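Local coordinates for protein putative surface-anchored fimbrial subunit (Corynebacterium diphtheriae, PDB 3HR6) that serves as the major pilin of the bacterial pilus shaft, built of tandem Ig-like modules stabilised by isopeptide and disulfide bonds, at residues F161-V167 with E257-Q263; I367-T371 with Y381-W385. All coordinates share one frame; numbering follows the deposited sequence.

Contact 1. Residues F161-V167 with E257-Q263; sequences FSVGENV and EAPVTKQ. With CA (calcium ion), chain B.
V167 and A258 form a hydrogen-bonded antiparallel pair, and N166 and P259 the non-hydrogen-bonded pair beside it, where two strands meet in the antiparallel sheet of a Cna-B-like, Ig-like module. V167 N reaches A258 O at 2.9 Å, and the return bond runs from A258 N to V167 O. Beyond the strands the pairing carries on into loop: V260 N donates to E165 O at 2.8 Å, and V260 O accepts from G164 N. G164 and E165, which make these bonds, end a type II turn from S162, with G164 at a positive phi (109°) that suits glycine. A water bridges the same edge, giving V260 O a good bond and E165 O a weak one.

V260 is the main apolar side chain here. Its CG1 lies anti to the backbone N (chi1 -180°), which leaves CG2 to pack 3.9 Å from V167 CG1, the two valines crossing at about a right angle. V260 CG2 also sits by F161 O, a buried carbonyl with no polar partner in the model. The other methyl of V167, CG2, covers a face of the F161 ring over its centre. V163 CG2 presses against the backbone of K262 and Q263, 3.4 Å from K262 C. N166 turns its amide across the proline, OD1 3.2 Å from P259 CA.

E165 sets off away from 257-263, and its bent chain brings the carboxylate to the calcium ion, which D153, D155, Q158 and G160 also bind. E165 OE1 binds the calcium ion at 2.6 Å, while E165 OE2 accepts a hydrogen bond from a metal-bound water.

Contact 2. Residues I367-T371 with Y381-W385; sequences IHLGT and YTDAW
W385 turns the edge of its indole to H368: NE1 donates to H368 O at 2.8 Å, with the carbonyl oxygen close to the ring plane. This side-chain bond extends the beta hairpin made by strands 361-375 and 378-383 past the point where strand pairing stops. The strands themselves meet at T371 and T382, a hydrogen-bonded antiparallel pair, and at G370 and D383, a non-hydrogen-bonded one. Next to these, A384 N reaches L369 O at 2.9 Å, strongly bent from the carbonyl direction (C=O...N angle 133°).

Y381 lies lengthwise along the first strand. With CG anti to its backbone N (chi1 176°), the ring runs back beside T371 and G370, Y381 CE1 3.6 Å from G370 C and Y381 OH 3.2 Å from G370 CA. Because G370 has no side chain, the phenol can come this close to the backbone. W385 N donates to D383 OD1 at 2.9 Å, approaching from above the carboxylate plane; this Asx turn closes the chain just after the strand, consistent with a fixed position for the W385 backbone.

The H368 imidazole takes A384 CB obliquely, 3.9 Å from CE1. In the ring plane NE2 shares a hydrogen bond with T371 OG1, which also bonds S304 OG, and ND1 is bonded to F161 N, so both ring nitrogens are engaged.

Around the hairpin, strand 302-315 pairs with the 367-371 side through I367, L369 and G370 and brings F306 against the H368 ring, while F392 of strand 391-398 meets the W385 ring edge-to-face and packs on I367 and L369.

How the contacts relate
Contact 1 closes before contact 2 opens along the chain, yet their centres lie about 13 Å apart, on the same side of the chain's centre. Contact 1 joins strands 166-174 and 251-259 of the five-stranded antiparallel sheet; contact 2 is the hairpin 361-375/378-383, part of a different, mixed sheet. They touch directly: the F161 ring stacks on that of H368, and S162 OG lies 2.9 Å from H368 N, a probable hydrogen bond. G160 and Q158, which bind the calcium ion, lie close to H368 and W385 respectively. The calcium loop, which joins strands 148-152 and 166-174, thus faces the hairpin of the other sheet, consistent with a firm junction between tandem pilin modules.

Contact 1. Residues F161-V167 with E257-Q263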
loop_
_atom_site.group_PDB
_atom_site.type_symbol
_atom_site.label_atom_id
_atom_site.label_comp_id
_atom_site.label_asym_id
_atom_site.label_seq_id
_atom_site.Cartn_x
_atom_site.Cartn_y
_atom_site.Cartn_z
ATOM N N PHE A 161 -1.708 15.977 -11.447
ATOM C CA PHE A 161 -2.362 16.331 -10.191
ATOM C C PHE A 161 -1.396 17.147 -9.365
ATOM O O PHE A 161 -0.959 16.778 -8.280
ATOM C CB PHE A 161 -2.916 15.117 -9.418
ATOM C CG PHE A 161 -2.142 13.838 -9.606
ATOM C CD1 PHE A 161 -1.070 13.516 -8.777
ATOM C CD2 PHE A 161 -2.519 12.924 -10.586
ATOM C CE1 PHE A 161 -0.387 12.335 -8.949
ATOM C CE2 PHE A 161 -1.830 11.746 -10.724
ATOM C CZ PHE A 161 -0.737 11.478 -9.933
ATOM N N SER A 162 -1.084 18.326 -9.897
ATOM C CA SER A 162 -0.296 19.293 -9.153
ATOM C C SER A 162 -1.079 19.715 -7.880
ATOM O O SER A 162 -2.319 19.516 -7.757
ATOM C CB SER A 162 -0.051 20.503 -10.040
ATOM O OG SER A 162 0.931 20.275 -11.024
ATOM N N VAL A 163 -0.388 20.287 -6.928
ATOM C CA VAL A 163 -1.015 20.787 -5.718
ATOM C C VAL A 163 -2.205 21.666 -6.114
ATOM O O VAL A 163 -2.100 22.546 -6.963
ATOM C CB VAL A 163 0.022 21.603 -4.840
ATOM C CG1 VAL A 163 -0.695 22.333 -3.683
ATOM C CG2 VAL A 163 1.106 20.635 -4.336
ATOM N N GLY A 164 -3.352 21.369 -5.547
ATOM C CA GLY A 164 -4.552 22.125 -5.789
ATOM C C GLY A 164 -5.557 21.343 -6.612
ATOM O O GLY A 164 -6.709 21.764 -6.749
ATOM N N GLU A 165 -5.118 20.211 -7.133
ATOM C CA GLU A 165 -5.996 19.284 -7.833
ATOM C C GLU A 165 -6.089 17.948 -7.066
ATOM O O GLU A 165 -5.419 17.719 -6.072
ATOM C CB GLU A 165 -5.405 18.998 -9.221
ATOM C CG GLU A 165 -5.319 20.232 -10.136
ATOM C CD GLU A 165 -5.657 19.893 -11.586
ATOM O OE1 GLU A 165 -5.059 18.979 -12.159
ATOM O OE2 GLU A 165 -6.518 20.573 -12.158
ATOM N N ASN A 166 -6.949 17.075 -7.568
ATOM C CA ASN A 166 -7.084 15.755 -7.013
ATOM C C ASN A 166 -6.309 14.694 -7.782
ATOM O O ASN A 166 -6.177 14.737 -8.994
ATOM C CB ASN A 166 -8.540 15.349 -6.986
ATOM C CG ASN A 166 -9.394 16.299 -6.193
ATOM O OD1 ASN A 166 -9.104 16.619 -5.043
ATOM N ND2 ASN A 166 -10.453 16.799 -6.823
ATOM N N VAL A 167 -5.797 13.743 -7.010
ATOM C CA VAL A 167 -5.227 12.512 -7.523
ATOM C C VAL A 167 -6.276 11.439 -7.379
ATOM O O VAL A 167 -7.146 11.513 -6.507
ATOM C CB VAL A 167 -3.917 12.136 -6.786
ATOM C CG1 VAL A 167 -4.118 11.923 -5.216
ATOM C CG2 VAL A 167 -3.204 10.905 -7.456
ATOM N N GLU A 257 -10.351 9.092 -4.893
ATOM C CA GLU A 257 -9.716 10.368 -5.157
ATOM C C GLU A 257 -9.375 11.064 -3.828
ATOM O O GLU A 257 -10.048 10.869 -2.817
ATOM C CB GLU A 257 -10.600 11.276 -5.992
ATOM C CG GLU A 257 -10.852 10.797 -7.385
ATOM C CD GLU A 257 -11.542 11.844 -8.256
ATOM O OE1 GLU A 257 -11.408 13.050 -7.961
ATOM O OE2 GLU A 257 -12.213 11.461 -9.236
ATOM N N ALA A 258 -8.305 11.845 -3.854
ATOM C CA ALA A 258 -8.002 12.722 -2.726
ATOM C C ALA A 258 -7.329 13.990 -3.207
ATOM O O ALA A 258 -6.644 13.969 -4.226
ATOM C CB ALA A 258 -7.104 12.008 -1.743
ATOM N N PRO A 259 -7.500 15.083 -2.449
ATOM C CA PRO A 259 -6.851 16.332 -2.851
ATOM C C PRO A 259 -5.348 16.353 -2.573
ATOM O O PRO A 259 -4.875 15.940 -1.508
ATOM C CB PRO A 259 -7.608 17.394 -2.064
ATOM C CG PRO A 259 -8.221 16.748 -0.973
ATOM C CD PRO A 259 -8.472 15.298 -1.380
ATOM N N VAL A 260 -4.593 16.806 -3.552
ATOM C CA VAL A 260 -3.161 17.012 -3.332
ATOM C C VAL A 260 -3.035 18.386 -2.682
ATOM O O VAL A 260 -3.239 19.382 -3.355
ATOM C CB VAL A 260 -2.337 16.903 -4.643
ATOM C CG1 VAL A 260 -0.875 17.115 -4.378
ATOM C CG2 VAL A 260 -2.514 15.527 -5.309
ATOM N N THR A 261 -2.648 18.462 -1.411
ATOM C CA THR A 261 -2.768 19.722 -0.679
ATOM C C THR A 261 -1.459 20.448 -0.513
ATOM O O THR A 261 -1.462 21.658 -0.242
ATOM C CB THR A 261 -3.395 19.578 0.722
ATOM O OG1 THR A 261 -2.448 18.986 1.626
ATOM C CG2 THR A 261 -4.626 18.709 0.679
ATOM N N LYS A 262 -0.347 19.739 -0.698
ATOM C CA LYS A 262 0.946 20.395 -0.548
ATOM C C LYS A 262 2.012 19.641 -1.255
ATOM O O LYS A 262 1.905 18.433 -1.484
ATOM C CB LYS A 262 1.311 20.601 0.908
ATOM C CG LYS A 262 1.443 19.352 1.700
ATOM C CD LYS A 262 1.412 19.657 3.200
ATOM C CE LYS A 262 1.601 18.422 4.048
ATOM N NZ LYS A 262 1.701 18.804 5.521
ATOM N N GLN A 263 3.083 20.366 -1.559
ATOM C CA GLN A 263 4.192 19.776 -2.251
ATOM C C GLN A 263 4.958 18.882 -1.279
ATOM O O GLN A 263 5.372 19.338 -0.197
ATOM C CB GLN A 263 5.142 20.880 -2.709
ATOM C CG GLN A 263 6.447 20.373 -3.320
ATOM C CD GLN A 263 7.293 21.511 -3.835
ATOM O OE1 GLN A 263 7.289 21.834 -5.046
ATOM N NE2 GLN A 263 8.018 22.119 -2.939
HETATM CA CA CA B . -5.603 16.994 -13.674
HETATM O O HOH W 1 -6.046 20.070 -3.803
HETATM O O HOH W 2 -7.249 18.991 -14.022
HETATM O O HOH W 3 -6.884 16.545 -11.415
#

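Contact 2. Residues I367-T371 with Y381-W385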
loop_
_atom_site.group_PDB
_atom_site.type_symbol
_atom_site.label_atom_id
_atom_site.label_comp_id
_atom_site.label_asym_id
_atom_site.label_seq_id
_atom_site.Cartn_x
_atom_site.Cartn_y
_atom_site.Cartn_z
ATOM N N ILE A 367 4.377 21.353 -8.638
ATOM C CA ILE A 367 4.192 20.965 -9.989
ATOM C C ILE A 367 4.351 19.445 -10.067
ATOM O O ILE A 367 5.458 18.927 -9.874
ATOM C CB ILE A 367 5.206 21.631 -10.947
ATOM C CG1 ILE A 367 5.141 23.175 -10.860
ATOM C CG2 ILE A 367 4.916 21.182 -12.333
ATOM C CD1 ILE A 367 6.383 23.905 -11.402
ATOM N N HIS A 368 3.264 18.746 -10.379
ATOM C CA HIS A 368 3.329 17.293 -10.565
ATOM C C HIS A 368 3.872 17.026 -11.950
ATOM O O HIS A 368 3.283 17.398 -12.966
ATOM C CB HIS A 368 1.948 16.666 -10.380
ATOM C CG HIS A 368 1.883 15.237 -10.818
ATOM N ND1 HIS A 368 0.839 14.706 -11.573
ATOM C CD2 HIS A 368 2.751 14.213 -10.621
ATOM C CE1 HIS A 368 1.059 13.426 -11.783
ATOM N NE2 HIS A 368 2.238 13.110 -11.258
ATOM N N LEU A 369 5.019 16.371 -12.024
ATOM C CA LEU A 369 5.692 16.132 -13.278
ATOM C C LEU A 369 5.341 14.819 -13.956
ATOM O O LEU A 369 5.259 14.739 -15.162
ATOM C CB LEU A 369 7.191 16.176 -13.019
ATOM C CG LEU A 369 7.708 17.500 -12.531
ATOM C CD1 LEU A 369 9.153 17.316 -12.130
ATOM C CD2 LEU A 369 7.642 18.554 -13.628
ATOM N N GLY A 370 5.110 13.791 -13.142
ATOM C CA GLY A 370 4.847 12.464 -13.668
ATOM C C GLY A 370 4.837 11.434 -12.567
ATOM O O GLY A 370 5.021 11.790 -11.404
ATOM N N THR A 371 4.656 10.170 -12.954
ATOM C CA THR A 371 4.427 9.087 -12.000
ATOM C C THR A 371 5.144 7.809 -12.429
ATOM O O THR A 371 5.158 7.419 -13.598
ATOM C CB THR A 371 2.936 8.806 -11.837
ATOM O OG1 THR A 371 2.311 10.003 -11.401
ATOM C CG2 THR A 371 2.721 7.718 -10.787
ATOM N N TYR A 381 7.859 5.019 -15.754
ATOM C CA TYR A 381 7.582 6.419 -15.505
ATOM C C TYR A 381 6.813 6.994 -16.689
ATOM O O TYR A 381 7.214 6.795 -17.862
ATOM C CB TYR A 381 8.894 7.217 -15.322
ATOM C CG TYR A 381 8.668 8.697 -15.151
ATOM C CD1 TYR A 381 8.360 9.263 -13.898
ATOM C CD2 TYR A 381 8.673 9.542 -16.246
ATOM C CE1 TYR A 381 8.113 10.609 -13.735
ATOM C CE2 TYR A 381 8.429 10.906 -16.095
ATOM C CZ TYR A 381 8.170 11.454 -14.815
ATOM O OH TYR A 381 7.896 12.777 -14.621
ATOM N N THR A 382 5.729 7.692 -16.361
ATOM C CA THR A 382 4.975 8.469 -17.316
ATOM C C THR A 382 4.984 9.926 -16.972
ATOM O O THR A 382 4.704 10.304 -15.850
ATOM C CB THR A 382 3.508 7.982 -17.424
ATOM O OG1 THR A 382 3.525 6.598 -17.800
ATOM C CG2 THR A 382 2.794 8.740 -18.537
ATOM N N ASP A 383 5.332 10.726 -17.954
ATOM C CA ASP A 383 5.309 12.202 -17.894
ATOM C C ASP A 383 3.888 12.693 -18.020
ATOM O O ASP A 383 3.200 12.410 -19.025
ATOM C CB ASP A 383 6.222 12.695 -19.037
ATOM C CG ASP A 383 6.293 14.202 -19.171
ATOM O OD1 ASP A 383 5.622 14.939 -18.462
ATOM O OD2 ASP A 383 7.109 14.650 -20.029
ATOM N N ALA A 384 3.408 13.344 -16.969
ATOM C CA ALA A 384 2.025 13.800 -16.887
ATOM C C ALA A 384 1.730 14.836 -17.986
ATOM O O ALA A 384 0.579 15.036 -18.375
ATOM C CB ALA A 384 1.728 14.358 -15.508
ATOM N N TRP A 385 2.779 15.462 -18.490
ATOM C CA TRP A 385 2.675 16.533 -19.496
ATOM C C TRP A 385 3.005 16.061 -20.911
ATOM O O TRP A 385 3.122 16.869 -21.841
ATOM C CB TRP A 385 3.614 17.687 -19.087
ATOM C CG TRP A 385 3.271 18.224 -17.792
ATOM C CD1 TRP A 385 3.708 17.793 -16.543
ATOM C CD2 TRP A 385 2.338 19.271 -17.543
ATOM N NE1 TRP A 385 3.106 18.519 -15.567
ATOM C CE2 TRP A 385 2.284 19.458 -16.146
ATOM C CE3 TRP A 385 1.578 20.122 -18.374
ATOM C CZ2 TRP A 385 1.496 20.414 -15.564
ATOM C CZ3 TRP A 385 0.800 21.068 -17.789
ATOM C CH2 TRP A 385 0.744 21.216 -16.397
#